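Local coordinates for CRISPR system Cmr subunit Cmr1-1 (Pyrococcus furiosus, PDB 4W8Z), which binds RNA and, together with Cmr6, caps the type III-B Cmr ribonucleoprotein complex that defends the cell against mobile genetic elements, at residues R75-K79 with E132-V138; K79-L85 with R126-E132; N92-F96 with I108-K113; F191-K196 with T336-G340; R255-Y259 with W319-N324. All coordinates share one frame; numbering follows the deposited sequence.

Contact 1. Residues R75-K79 with E132-V138; sequences RSRVK and ESPSERV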
# COMPACT_ATOMS: atom_id res chain seq x y z
N ARG A 75 -20.46 -5.45 -16.96
CA ARG A 75 -19.80 -6.72 -16.66
C ARG A 75 -18.30 -6.57 -16.89
O ARG A 75 -17.88 -6.02 -17.91
CB ARG A 75 -20.37 -7.84 -17.52
N SER A 76 -17.50 -7.05 -15.94
CA SER A 76 -16.05 -6.92 -16.01
C SER A 76 -15.47 -7.63 -17.23
O SER A 76 -15.90 -8.73 -17.57
CB SER A 76 -15.39 -7.46 -14.74
OG SER A 76 -15.61 -8.85 -14.60
N ARG A 77 -14.51 -6.99 -17.87
CA ARG A 77 -13.87 -7.56 -19.05
C ARG A 77 -12.76 -8.52 -18.63
O ARG A 77 -12.16 -9.19 -19.47
CB ARG A 77 -13.33 -6.46 -19.96
CG ARG A 77 -13.69 -6.62 -21.43
CD ARG A 77 -13.63 -5.28 -22.16
NE ARG A 77 -14.73 -4.39 -21.78
CZ ARG A 77 -15.63 -3.91 -22.64
NH1 ARG A 77 -15.55 -4.21 -23.92
NH2 ARG A 77 -16.59 -3.11 -22.20
N VAL A 78 -12.50 -8.59 -17.33
CA VAL A 78 -11.52 -9.52 -16.78
C VAL A 78 -12.13 -10.33 -15.63
O VAL A 78 -12.94 -9.82 -14.86
CB VAL A 78 -10.25 -8.77 -16.28
CG1 VAL A 78 -10.58 -7.82 -15.16
CG2 VAL A 78 -9.18 -9.76 -15.84
N LYS A 79 -11.75 -11.60 -15.54
CA LYS A 79 -12.17 -12.45 -14.44
C LYS A 79 -11.01 -12.71 -13.49
O LYS A 79 -10.00 -13.30 -13.88
CB LYS A 79 -12.73 -13.78 -14.96
CG LYS A 79 -13.19 -14.73 -13.87
CD LYS A 79 -13.44 -16.13 -14.42
CE LYS A 79 -13.82 -17.10 -13.32
NZ LYS A 79 -13.80 -18.51 -13.80
N GLU A 132 -8.15 -13.76 -16.16
CA GLU A 132 -8.62 -14.20 -17.47
C GLU A 132 -9.37 -13.10 -18.21
O GLU A 132 -10.21 -12.41 -17.62
CB GLU A 132 -9.52 -15.43 -17.35
CG GLU A 132 -8.85 -16.65 -16.76
CD GLU A 132 -9.80 -17.83 -16.63
OE1 GLU A 132 -9.78 -18.71 -17.51
OE2 GLU A 132 -10.57 -17.87 -15.65
N SER A 133 -9.08 -12.93 -19.50
CA SER A 133 -9.77 -11.95 -20.32
C SER A 133 -9.66 -12.29 -21.80
O SER A 133 -8.66 -12.86 -22.24
CB SER A 133 -9.20 -10.55 -20.06
OG SER A 133 -9.87 -9.57 -20.84
N PRO A 134 -10.71 -11.96 -22.58
CA PRO A 134 -10.62 -12.09 -24.03
C PRO A 134 -9.73 -11.01 -24.65
O PRO A 134 -9.19 -11.21 -25.74
CB PRO A 134 -12.07 -11.93 -24.49
CG PRO A 134 -12.72 -11.13 -23.40
CD PRO A 134 -12.06 -11.57 -22.13
N SER A 135 -9.58 -9.89 -23.96
CA SER A 135 -8.86 -8.74 -24.49
C SER A 135 -7.39 -8.69 -24.06
O SER A 135 -7.07 -8.93 -22.89
CB SER A 135 -9.55 -7.44 -24.07
OG SER A 135 -8.82 -6.31 -24.52
N GLU A 136 -6.51 -8.37 -25.00
CA GLU A 136 -5.09 -8.25 -24.71
C GLU A 136 -4.83 -6.95 -23.94
O GLU A 136 -4.03 -6.92 -23.00
CB GLU A 136 -4.26 -8.29 -25.99
CG GLU A 136 -2.78 -8.57 -25.78
CD GLU A 136 -1.94 -8.29 -27.01
OE1 GLU A 136 -1.47 -9.25 -27.65
OE2 GLU A 136 -1.74 -7.10 -27.34
N ARG A 137 -5.50 -5.89 -24.37
CA ARG A 137 -5.41 -4.58 -23.72
C ARG A 137 -5.78 -4.69 -22.24
O ARG A 137 -5.12 -4.12 -21.38
CB ARG A 137 -6.33 -3.58 -24.43
CG ARG A 137 -5.68 -2.26 -24.79
CD ARG A 137 -6.59 -1.45 -25.71
NE ARG A 137 -7.94 -1.33 -25.17
CZ ARG A 137 -8.40 -0.26 -24.52
NH1 ARG A 137 -7.62 0.79 -24.33
NH2 ARG A 137 -9.65 -0.25 -24.06
N VAL A 138 -6.84 -5.45 -21.97
CA VAL A 138 -7.35 -5.60 -20.61
C VAL A 138 -6.44 -6.45 -19.72
O VAL A 138 -6.13 -6.05 -18.60
CB VAL A 138 -8.77 -6.22 -20.62
CG1 VAL A 138 -9.15 -6.72 -19.24
CG2 VAL A 138 -9.79 -5.20 -21.11
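Arg-77 O receives the hydroxyl of Ser-133: OG donates to it at 2.7 Å, tilted from the carbonyl plane. The same OG accepts from Ser-135 N at 3.1 Å, which makes an ST turn. With OG anti to N (chi1 -179°), the hydroxyl sits between these two partners. It ties loop 75-79 to the bend after strand 126-133. Ser-135 OG in turn accepts a weak capping bond from Val-138 N in helix 136-152. Lys-79 N gives to Glu-132 O at 2.7 Å and Glu-132 N returns to Lys-79 O at 3.0 Å, a hydrogen-bonded antiparallel pair. Their side chains run side by side, joined by a long salt bridge, Lys-79 NZ 3.8 Å from Glu-132 OE2. Val-138 carries the apolar part: CG1 lies 3.8 Å from Val-78 CB, and CG2 meets Arg-77 CB at 3.9 Å. Arg-77 then leads its guanidinium away to Gln-67 O. Val-78 and Val-138 both touch Val-68 of helix 58-69, and Val-78 also reaches Ala-142 of helix 136-152.

Contact 2. Residues K79-L85 with R126-E132; sequences KISVTPL and RFRVVLE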
# COMPACT_ATOMS: atom_id res chain seq x y z
N LYS A 79 -11.75 -11.60 -15.54
CA LYS A 79 -12.17 -12.45 -14.44
C LYS A 79 -11.01 -12.71 -13.49
O LYS A 79 -10.00 -13.30 -13.88
CB LYS A 79 -12.73 -13.78 -14.96
CG LYS A 79 -13.19 -14.73 -13.87
CD LYS A 79 -13.44 -16.13 -14.42
CE LYS A 79 -13.82 -17.10 -13.32
NZ LYS A 79 -13.80 -18.51 -13.80
N ILE A 80 -11.15 -12.27 -12.24
CA ILE A 80 -10.10 -12.44 -11.25
C ILE A 80 -10.48 -13.49 -10.21
O ILE A 80 -11.48 -13.35 -9.52
CB ILE A 80 -9.79 -11.12 -10.52
CG1 ILE A 80 -9.45 -10.02 -11.53
CG2 ILE A 80 -8.67 -11.32 -9.51
CD1 ILE A 80 -9.39 -8.64 -10.93
N SER A 81 -9.67 -14.54 -10.11
CA SER A 81 -9.95 -15.61 -9.16
C SER A 81 -8.86 -15.71 -8.10
O SER A 81 -7.68 -15.87 -8.42
CB SER A 81 -10.09 -16.94 -9.90
OG SER A 81 -11.06 -16.84 -10.92
N VAL A 82 -9.26 -15.61 -6.84
CA VAL A 82 -8.31 -15.66 -5.73
C VAL A 82 -8.66 -16.79 -4.77
O VAL A 82 -9.71 -16.76 -4.13
CB VAL A 82 -8.27 -14.33 -4.95
CG1 VAL A 82 -7.11 -14.34 -3.97
CG2 VAL A 82 -8.17 -13.14 -5.89
N THR A 83 -7.79 -17.79 -4.67
CA THR A 83 -7.99 -18.85 -3.70
C THR A 83 -6.79 -18.96 -2.77
O THR A 83 -5.66 -19.10 -3.23
CB THR A 83 -8.24 -20.22 -4.38
OG1 THR A 83 -7.18 -20.49 -5.31
CG2 THR A 83 -9.57 -20.23 -5.12
N PRO A 84 -7.03 -18.86 -1.45
CA PRO A 84 -5.97 -19.08 -0.47
C PRO A 84 -5.53 -20.54 -0.45
O PRO A 84 -6.35 -21.44 -0.60
CB PRO A 84 -6.64 -18.68 0.85
CG PRO A 84 -8.10 -18.87 0.62
CD PRO A 84 -8.32 -18.52 -0.82
N LEU A 85 -4.23 -20.76 -0.27
CA LEU A 85 -3.68 -22.11 -0.28
C LEU A 85 -3.26 -22.51 1.13
O LEU A 85 -2.91 -23.66 1.39
CB LEU A 85 -2.49 -22.20 -1.23
CG LEU A 85 -2.81 -21.69 -2.64
CD1 LEU A 85 -1.58 -21.76 -3.57
CD2 LEU A 85 -3.99 -22.45 -3.24
N ARG A 126 0.14 -18.50 1.51
CA ARG A 126 0.15 -18.38 0.06
C ARG A 126 -1.24 -18.26 -0.54
O ARG A 126 -2.21 -18.79 0.00
CB ARG A 126 0.89 -19.56 -0.57
CG ARG A 126 2.38 -19.54 -0.31
CD ARG A 126 3.10 -20.56 -1.14
NE ARG A 126 4.53 -20.54 -0.85
CZ ARG A 126 5.43 -21.30 -1.47
NH1 ARG A 126 5.06 -22.15 -2.41
NH2 ARG A 126 6.72 -21.20 -1.13
N PHE A 127 -1.33 -17.54 -1.66
CA PHE A 127 -2.59 -17.29 -2.35
C PHE A 127 -2.39 -17.47 -3.85
O PHE A 127 -1.37 -17.05 -4.40
CB PHE A 127 -3.11 -15.88 -2.06
CG PHE A 127 -3.30 -15.59 -0.59
CD1 PHE A 127 -2.23 -15.22 0.20
CD2 PHE A 127 -4.55 -15.69 -0.00
CE1 PHE A 127 -2.39 -14.96 1.55
CE2 PHE A 127 -4.73 -15.43 1.35
CZ PHE A 127 -3.64 -15.06 2.12
N ARG A 128 -3.35 -18.11 -4.51
CA ARG A 128 -3.33 -18.21 -5.96
C ARG A 128 -4.17 -17.11 -6.57
O ARG A 128 -5.33 -16.92 -6.19
CB ARG A 128 -3.83 -19.57 -6.42
CG ARG A 128 -4.08 -19.65 -7.92
CD ARG A 128 -3.64 -20.99 -8.47
NE ARG A 128 -2.39 -21.43 -7.87
CZ ARG A 128 -1.68 -22.47 -8.29
NH1 ARG A 128 -2.09 -23.17 -9.33
NH2 ARG A 128 -0.55 -22.79 -7.67
N VAL A 129 -3.60 -16.38 -7.52
CA VAL A 129 -4.33 -15.35 -8.24
C VAL A 129 -4.32 -15.64 -9.73
O VAL A 129 -3.25 -15.77 -10.34
CB VAL A 129 -3.75 -13.95 -7.98
CG1 VAL A 129 -4.51 -12.91 -8.79
CG2 VAL A 129 -3.80 -13.61 -6.50
N VAL A 130 -5.50 -15.77 -10.32
CA VAL A 130 -5.62 -16.09 -11.74
C VAL A 130 -6.44 -15.02 -12.45
O VAL A 130 -7.51 -14.64 -11.99
CB VAL A 130 -6.28 -17.47 -11.96
CG1 VAL A 130 -6.49 -17.73 -13.44
CG2 VAL A 130 -5.44 -18.57 -11.33
N LEU A 131 -5.91 -14.53 -13.57
CA LEU A 131 -6.57 -13.48 -14.35
C LEU A 131 -6.91 -13.98 -15.74
O LEU A 131 -6.06 -14.55 -16.43
CB LEU A 131 -5.67 -12.24 -14.44
CG LEU A 131 -5.00 -11.77 -13.15
CD1 LEU A 131 -4.03 -10.63 -13.42
CD2 LEU A 131 -6.05 -11.37 -12.12
N GLU A 132 -8.15 -13.76 -16.16
CA GLU A 132 -8.62 -14.20 -17.47
C GLU A 132 -9.37 -13.10 -18.21
O GLU A 132 -10.21 -12.41 -17.62
CB GLU A 132 -9.52 -15.43 -17.35
CG GLU A 132 -8.85 -16.65 -16.76
CD GLU A 132 -9.80 -17.83 -16.63
OE1 GLU A 132 -9.78 -18.71 -17.51
OE2 GLU A 132 -10.57 -17.87 -15.65
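Thr-83 O accepts from Arg-128 N at 2.8 Å, and Thr-83 N gives back to Arg-128 O. The same two-way pairing joins Ser-81 and Val-130, with Ser-81 N 2.9 Å from Val-130 O. Beyond the strand end, Leu-85 N still donates to Arg-126 O. On the face carrying Ser-81, Thr-83, Arg-128 and Val-130, Thr-83 OG1 lies 3.6 Å from Arg-128 CB, the two side chains side by side. The Arg-128 chain bends at chi3 (-41°), and its NH2 reaches a salt bridge with Glu-13. The other face is apolar. Leu-131 CD2 sits 3.7 Å from Ile-80 CG2, Val-82 CG1 faces Val-129 CG2 at 4.2 Å, and Pro-84 CB lies 3.7 Å from Phe-127 CD2. Helices 38-54 and 136-152 cover part of this face through Met-42, Leu-146 and others. The strands run antiparallel at 163°. They are the second and third strands of a four-stranded antiparallel sheet in the order 2-3-1-4, the ferredoxin-like topology of RAMP proteins.

Contact 3. Residues N92-F96 with I108-K113; sequences NLKEF and INLLGK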
# COMPACT_ATOMS: atom_id res chain seq x y z
N ASN A 92 -1.27 -15.42 18.45
CA ASN A 92 -0.57 -15.32 19.73
C ASN A 92 -0.45 -13.86 20.17
O ASN A 92 0.26 -13.07 19.55
CB ASN A 92 0.80 -15.98 19.64
CG ASN A 92 1.58 -15.92 20.94
OD1 ASN A 92 1.04 -15.58 21.99
ND2 ASN A 92 2.86 -16.28 20.88
N LEU A 93 -1.14 -13.50 21.25
CA LEU A 93 -1.18 -12.11 21.70
C LEU A 93 0.14 -11.66 22.33
O LEU A 93 0.38 -10.47 22.51
CB LEU A 93 -2.33 -11.92 22.70
CG LEU A 93 -3.72 -12.10 22.09
CD1 LEU A 93 -4.80 -11.79 23.12
CD2 LEU A 93 -3.88 -11.22 20.86
N LYS A 94 1.00 -12.63 22.64
CA LYS A 94 2.33 -12.32 23.17
C LYS A 94 3.21 -11.70 22.09
O LYS A 94 4.21 -11.05 22.39
CB LYS A 94 2.99 -13.58 23.73
N GLU A 95 2.82 -11.89 20.83
CA GLU A 95 3.61 -11.46 19.67
C GLU A 95 3.90 -9.96 19.63
O GLU A 95 4.95 -9.54 19.16
CB GLU A 95 2.90 -11.88 18.38
CG GLU A 95 3.62 -11.49 17.11
CD GLU A 95 3.67 -12.63 16.10
OE1 GLU A 95 2.97 -12.55 15.07
OE2 GLU A 95 4.42 -13.60 16.35
N PHE A 96 2.96 -9.16 20.13
CA PHE A 96 3.09 -7.70 20.04
C PHE A 96 4.22 -7.16 20.92
O PHE A 96 5.05 -6.38 20.45
CB PHE A 96 1.75 -7.05 20.40
CG PHE A 96 0.63 -7.43 19.47
CD1 PHE A 96 0.40 -6.72 18.31
CD2 PHE A 96 -0.17 -8.53 19.74
CE1 PHE A 96 -0.61 -7.08 17.44
CE2 PHE A 96 -1.19 -8.90 18.88
CZ PHE A 96 -1.41 -8.17 17.73
N ILE A 108 -4.87 -4.11 16.01
CA ILE A 108 -4.98 -5.56 15.85
C ILE A 108 -4.89 -6.22 17.22
O ILE A 108 -5.64 -7.14 17.53
CB ILE A 108 -3.87 -6.10 14.93
CG1 ILE A 108 -3.93 -5.41 13.56
CG2 ILE A 108 -3.98 -7.61 14.78
CD1 ILE A 108 -2.77 -5.75 12.66
N ASN A 109 -3.98 -5.70 18.04
CA ASN A 109 -3.79 -6.18 19.40
C ASN A 109 -5.06 -6.02 20.24
O ASN A 109 -5.37 -6.86 21.08
CB ASN A 109 -2.62 -5.44 20.05
CG ASN A 109 -2.16 -6.08 21.34
OD1 ASN A 109 -2.55 -7.20 21.66
ND2 ASN A 109 -1.32 -5.37 22.08
N LEU A 110 -5.80 -4.95 19.98
CA LEU A 110 -7.02 -4.66 20.73
C LEU A 110 -8.15 -5.59 20.32
O LEU A 110 -8.89 -6.09 21.16
CB LEU A 110 -7.43 -3.20 20.54
CG LEU A 110 -8.69 -2.76 21.30
CD1 LEU A 110 -8.56 -3.09 22.77
CD2 LEU A 110 -8.95 -1.28 21.10
N LEU A 111 -8.30 -5.80 19.01
CA LEU A 111 -9.27 -6.76 18.51
C LEU A 111 -8.96 -8.16 19.03
O LEU A 111 -9.86 -8.94 19.33
CB LEU A 111 -9.30 -6.76 16.98
CG LEU A 111 -9.92 -5.53 16.31
CD1 LEU A 111 -9.62 -5.52 14.83
CD2 LEU A 111 -11.43 -5.50 16.56
N GLY A 112 -7.66 -8.46 19.14
CA GLY A 112 -7.21 -9.73 19.66
C GLY A 112 -7.67 -9.98 21.08
O GLY A 112 -8.23 -11.04 21.37
N LYS A 113 -7.43 -9.02 21.96
CA LYS A 113 -7.81 -9.15 23.36
C LYS A 113 -9.33 -9.23 23.54
O LYS A 113 -9.82 -9.99 24.37
CB LYS A 113 -7.26 -7.98 24.18
CG LYS A 113 -5.74 -7.88 24.21
CD LYS A 113 -5.29 -6.60 24.90
CE LYS A 113 -3.79 -6.40 24.79
NZ LYS A 113 -3.36 -5.05 25.27
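From Asn-92 the chain leads straight into Leu-93, which points toward helix 106-113 and lays its two methyls against Gly-112. CD2 is 3.8 Å from Gly-112 CA, and CD1 is 3.9 Å from Gly-112 O. CD1 also touches the aliphatic start of Lys-113, at 4.2 Å from CG. A glycine here lets the leucine come right up to the helix backbone. Next, Lys-94 N donates back to Asn-92 OD1 at 3.0 Å; the N-H comes from well above the amide plane. The residues Asn-92 to Glu-95 form a type I turn, closed by Glu-95 N on Asn-92 O. The turn leads into helix 95-99, where Phe-96 makes the broadest contact. Its ring lies flat on Asn-109. CB of Asn-109 stands over the ring centre, 3.6 Å from the centroid, as a CH-pi contact. The amide is stacked on the same ring, the two planes 13° apart, with Asn-109 OD1 3.3 Å from Phe-96 CD2. The anti placement of Asn-109 CG to its own N (chi1 -167°) lays the amide along the ring. At the ring edge, Ile-108 CG2 approaches Phe-96 CZ. No hydrogen bond crosses between the segments. The contact packs short helix 95-99 and its entry turn onto helix 106-113. Ile-108 and Leu-111 of that helix also touch Phe-157 in a loop.

Contact 4. Residues F191-K196 with T336-G340; sequences FKDSLK and TKVWG
Helix 188-206 packs here on the corner where the chain turns at Val-338, between the strand segments 335-337 and 339-340. Val-338 sits at the centre of the contact. Its CG1 stands over one face of the Phe-191 ring, 3.9 Å from the centroid and off the ring centre, a CH-pi contact. CG1 also lies 4.2 Å from CD1 of Leu-195, one turn after Phe-191. On the strand side, Val-338 and Trp-339 both face Val-228 of strand 226-231, which forms a classic beta bulge. The two side chains can thus both serve the helix, although they are neighbours in sequence. Leu-195 CD1 touches Trp-339 CB at 3.6 Å, and Leu-195 CB comes near Trp-339 CE3. Trp-339 has CG anti to N (chi1 -179°), and the end of its indole comes close to the helix, with CZ3 3.9 Å from Lys-196 N. The indole NE1 makes a weak hydrogen bond to Leu-223 O. Lys-192 lends its aliphatic part: CG rests 3.4 Å from Val-338 O, and CE passes 3.9 Å from Lys-337 O. Phe-191 also stacks with Phe-185. Leu-152 and Trp-147 of helix 136-152 touch Phe-191 and Leu-195, respectively.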
# COMPACT_ATOMS: atom_id res chain seq x y z
N PHE A 191 14.29 -2.36 -9.30
CA PHE A 191 13.10 -1.72 -8.78
C PHE A 191 12.89 -0.36 -9.46
O PHE A 191 11.81 -0.08 -9.98
CB PHE A 191 13.22 -1.56 -7.25
CG PHE A 191 11.91 -1.31 -6.54
CD1 PHE A 191 10.74 -1.09 -7.24
CD2 PHE A 191 11.86 -1.31 -5.16
CE1 PHE A 191 9.55 -0.86 -6.58
CE2 PHE A 191 10.68 -1.08 -4.49
CZ PHE A 191 9.52 -0.86 -5.20
N LYS A 192 13.94 0.46 -9.48
CA LYS A 192 13.89 1.77 -10.13
C LYS A 192 13.45 1.66 -11.59
O LYS A 192 12.57 2.38 -12.04
CB LYS A 192 15.25 2.46 -10.06
CG LYS A 192 15.68 2.96 -8.70
CD LYS A 192 16.63 4.14 -8.87
CE LYS A 192 17.77 4.13 -7.86
NZ LYS A 192 18.76 5.20 -8.16
N ASP A 193 14.08 0.74 -12.31
CA ASP A 193 13.84 0.60 -13.74
C ASP A 193 12.45 0.06 -14.05
O ASP A 193 11.84 0.44 -15.06
CB ASP A 193 14.90 -0.30 -14.37
CG ASP A 193 16.27 0.35 -14.42
OD1 ASP A 193 16.38 1.56 -14.12
OD2 ASP A 193 17.24 -0.36 -14.77
N SER A 194 11.95 -0.82 -13.19
CA SER A 194 10.63 -1.41 -13.39
C SER A 194 9.53 -0.37 -13.27
O SER A 194 8.58 -0.37 -14.05
CB SER A 194 10.39 -2.54 -12.40
OG SER A 194 11.22 -3.65 -12.68
N LEU A 195 9.66 0.52 -12.29
CA LEU A 195 8.67 1.59 -12.12
C LEU A 195 8.59 2.47 -13.35
O LEU A 195 7.50 2.81 -13.80
CB LEU A 195 9.00 2.44 -10.89
CG LEU A 195 8.85 1.76 -9.53
CD1 LEU A 195 8.87 2.78 -8.41
CD2 LEU A 195 7.57 0.94 -9.49
N LYS A 196 9.74 2.82 -13.91
CA LYS A 196 9.79 3.61 -15.14
C LYS A 196 9.11 2.85 -16.28
O LYS A 196 8.32 3.42 -17.04
CB LYS A 196 11.23 3.94 -15.50
CG LYS A 196 11.40 5.08 -16.50
CD LYS A 196 12.10 4.60 -17.76
CE LYS A 196 12.60 5.78 -18.59
NZ LYS A 196 13.71 6.50 -17.91
N THR A 336 17.15 5.08 0.77
CA THR A 336 17.39 5.23 -0.67
C THR A 336 16.12 5.59 -1.42
O THR A 336 15.10 4.92 -1.29
CB THR A 336 17.96 3.94 -1.27
OG1 THR A 336 19.22 3.64 -0.65
CG2 THR A 336 18.16 4.09 -2.78
N LYS A 337 16.19 6.66 -2.21
CA LYS A 337 15.06 7.05 -3.05
C LYS A 337 14.94 6.12 -4.25
O LYS A 337 15.90 5.94 -5.01
CB LYS A 337 15.21 8.50 -3.51
CG LYS A 337 14.02 9.05 -4.27
CD LYS A 337 13.52 10.37 -3.67
CE LYS A 337 12.70 10.13 -2.41
NZ LYS A 337 12.32 11.40 -1.71
N VAL A 338 13.76 5.53 -4.43
CA VAL A 338 13.50 4.60 -5.52
C VAL A 338 12.80 5.30 -6.68
O VAL A 338 13.08 5.03 -7.85
CB VAL A 338 12.65 3.40 -5.04
CG1 VAL A 338 12.37 2.44 -6.19
CG2 VAL A 338 13.35 2.67 -3.90
N TRP A 339 11.89 6.21 -6.33
CA TRP A 339 11.09 6.93 -7.32
C TRP A 339 10.75 8.32 -6.79
O TRP A 339 10.26 8.46 -5.67
CB TRP A 339 9.83 6.14 -7.64
CG TRP A 339 8.94 6.78 -8.66
CD1 TRP A 339 7.80 7.49 -8.42
CD2 TRP A 339 9.11 6.75 -10.08
NE1 TRP A 339 7.25 7.91 -9.60
CE2 TRP A 339 8.04 7.48 -10.64
CE3 TRP A 339 10.06 6.19 -10.94
CZ2 TRP A 339 7.89 7.66 -12.02
CZ3 TRP A 339 9.92 6.37 -12.30
CH2 TRP A 339 8.84 7.10 -12.83
N GLY A 340 11.01 9.35 -7.60
CA GLY A 340 10.79 10.71 -7.17
C GLY A 340 9.78 11.45 -8.02
O GLY A 340 10.13 11.99 -9.07

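Contact 5. Residues R255-Y259 with W319-N324; sequences RIKKY and WNVLSN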
# COMPACT_ATOMS: atom_id res chain seq x y z
N ARG A 255 3.20 13.85 18.36
CA ARG A 255 1.92 14.16 17.74
C ARG A 255 0.88 14.49 18.80
O ARG A 255 0.17 15.49 18.70
CB ARG A 255 1.46 12.99 16.88
CG ARG A 255 0.28 13.29 16.00
CD ARG A 255 -0.07 12.09 15.15
NE ARG A 255 -0.24 12.47 13.76
CZ ARG A 255 -0.52 11.61 12.79
NH1 ARG A 255 -0.66 10.32 13.07
NH2 ARG A 255 -0.67 12.04 11.54
N ILE A 256 0.80 13.64 19.82
CA ILE A 256 -0.10 13.84 20.95
C ILE A 256 0.14 15.19 21.63
O ILE A 256 -0.80 15.95 21.85
CB ILE A 256 0.05 12.71 21.99
CG1 ILE A 256 -0.37 11.37 21.38
CG2 ILE A 256 -0.78 13.00 23.22
CD1 ILE A 256 0.03 10.17 22.22
N LYS A 257 1.40 15.48 21.94
CA LYS A 257 1.74 16.74 22.58
C LYS A 257 1.39 17.92 21.69
O LYS A 257 0.89 18.94 22.16
CB LYS A 257 3.23 16.78 22.93
CG LYS A 257 3.62 15.94 24.14
CD LYS A 257 4.47 16.76 25.10
CE LYS A 257 5.91 16.90 24.60
NZ LYS A 257 6.78 15.84 25.19
N LYS A 258 1.63 17.77 20.39
CA LYS A 258 1.40 18.85 19.43
C LYS A 258 -0.07 19.23 19.35
O LYS A 258 -0.42 20.41 19.36
CB LYS A 258 1.91 18.45 18.04
CG LYS A 258 1.76 19.53 16.99
CD LYS A 258 2.61 19.25 15.77
CE LYS A 258 1.83 18.57 14.66
NZ LYS A 258 2.63 18.47 13.41
N TYR A 259 -0.94 18.23 19.29
CA TYR A 259 -2.35 18.50 19.08
C TYR A 259 -3.09 18.81 20.36
O TYR A 259 -4.18 19.37 20.33
CB TYR A 259 -3.00 17.33 18.34
CG TYR A 259 -2.81 17.47 16.86
CD1 TYR A 259 -3.58 18.35 16.13
CD2 TYR A 259 -1.83 16.75 16.19
CE1 TYR A 259 -3.41 18.51 14.78
CE2 TYR A 259 -1.64 16.90 14.83
CZ TYR A 259 -2.44 17.78 14.13
OH TYR A 259 -2.27 17.95 12.78
N TRP A 319 -5.19 7.92 13.71
CA TRP A 319 -4.94 8.96 12.71
C TRP A 319 -3.94 8.46 11.67
O TRP A 319 -2.97 7.78 12.01
CB TRP A 319 -4.43 10.24 13.38
CG TRP A 319 -5.49 10.99 14.13
CD1 TRP A 319 -6.73 10.53 14.49
CD2 TRP A 319 -5.41 12.34 14.62
NE1 TRP A 319 -7.42 11.51 15.17
CE2 TRP A 319 -6.64 12.63 15.26
CE3 TRP A 319 -4.43 13.33 14.57
CZ2 TRP A 319 -6.90 13.87 15.84
CZ3 TRP A 319 -4.69 14.56 15.15
CH2 TRP A 319 -5.92 14.82 15.78
N ASN A 320 -4.18 8.79 10.41
CA ASN A 320 -3.26 8.43 9.33
C ASN A 320 -1.83 8.89 9.59
O ASN A 320 -1.61 9.95 10.18
CB ASN A 320 -3.73 9.03 8.00
CG ASN A 320 -4.97 8.36 7.47
OD1 ASN A 320 -5.31 7.24 7.87
ND2 ASN A 320 -5.66 9.03 6.55
N VAL A 321 -0.87 8.10 9.13
CA VAL A 321 0.53 8.49 9.18
C VAL A 321 0.86 9.34 7.95
O VAL A 321 0.61 8.93 6.82
CB VAL A 321 1.46 7.27 9.24
CG1 VAL A 321 2.91 7.70 9.17
CG2 VAL A 321 1.19 6.47 10.50
N LEU A 322 1.40 10.53 8.17
CA LEU A 322 1.65 11.47 7.08
C LEU A 322 3.12 11.56 6.73
O LEU A 322 3.97 10.94 7.38
CB LEU A 322 1.12 12.86 7.42
CG LEU A 322 -0.37 12.95 7.78
CD1 LEU A 322 -0.75 14.40 7.96
CD2 LEU A 322 -1.23 12.28 6.71
N SER A 323 3.43 12.35 5.71
CA SER A 323 4.77 12.37 5.14
C SER A 323 5.83 12.96 6.07
O SER A 323 7.02 12.76 5.85
CB SER A 323 4.76 13.14 3.83
OG SER A 323 4.42 14.49 4.07
N ASN A 324 5.41 13.68 7.10
CA ASN A 324 6.38 14.23 8.05
C ASN A 324 6.93 13.15 8.98
O ASN A 324 7.74 13.44 9.87
CB ASN A 324 5.76 15.37 8.86
CG ASN A 324 4.52 14.94 9.62
OD1 ASN A 324 3.88 13.95 9.29
ND2 ASN A 324 4.18 15.70 10.64
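An arginine from helix 237-264 holds the loop 319-324 by a backbone carbonyl. Arg-255 NH2 donates to Asn-320 O at 2.7 Å. The bond lies in the guanidinium plane and meets the carbonyl almost head-on, at 169°. NH1 adds a weak bond to the same oxygen, at 3.1 Å. A long arm makes this reach possible: CG is anti to N (chi1 -170°) and the chain bends only at chi3. Trp-319 CB covers one face of the guanidinium, 3.8 Å from NH1, and Leu-322 CG lies at its edge. One turn on, Tyr-259 receives the Trp-319 indole edge-on. Trp-319 CZ3 stands over the centre of the tyrosine ring, 3.7 Å from Tyr-259 CD2. The planes are at 81° and the centroids 5.1 Å apart. Glu-310 joins both helix residues, with a salt bridge to Arg-255 NH2 and a hydrogen bond from Tyr-259 OH, and probably offsets the buried charge. Thus a T-shaped (edge-to-face) stack beside an arginine-held carbonyl joins helix 237-264 to the loop before helix 327-330.

From the N terminus, three contacts nest like shells. Contact 1 closes the widest of these three loops, from the segment after helix 58-69 to the start of helix 136-152. Contact 2 continues directly from it along strands 79-84 and 126-133, sharing Lys-79 and Glu-132. Contact 3 lies inside both and closes a short loop in the chain between those strands, its nearest atoms about 14 Å from contact 2. The chain then moves on to a second nest. Contact 4 joins helix 188-206 to the C-terminal strands across 139 residues. Contact 5 falls within that span and ties helix 237-264 to a later loop, on the opposite side of the chain's centre from contacts 1 and 2.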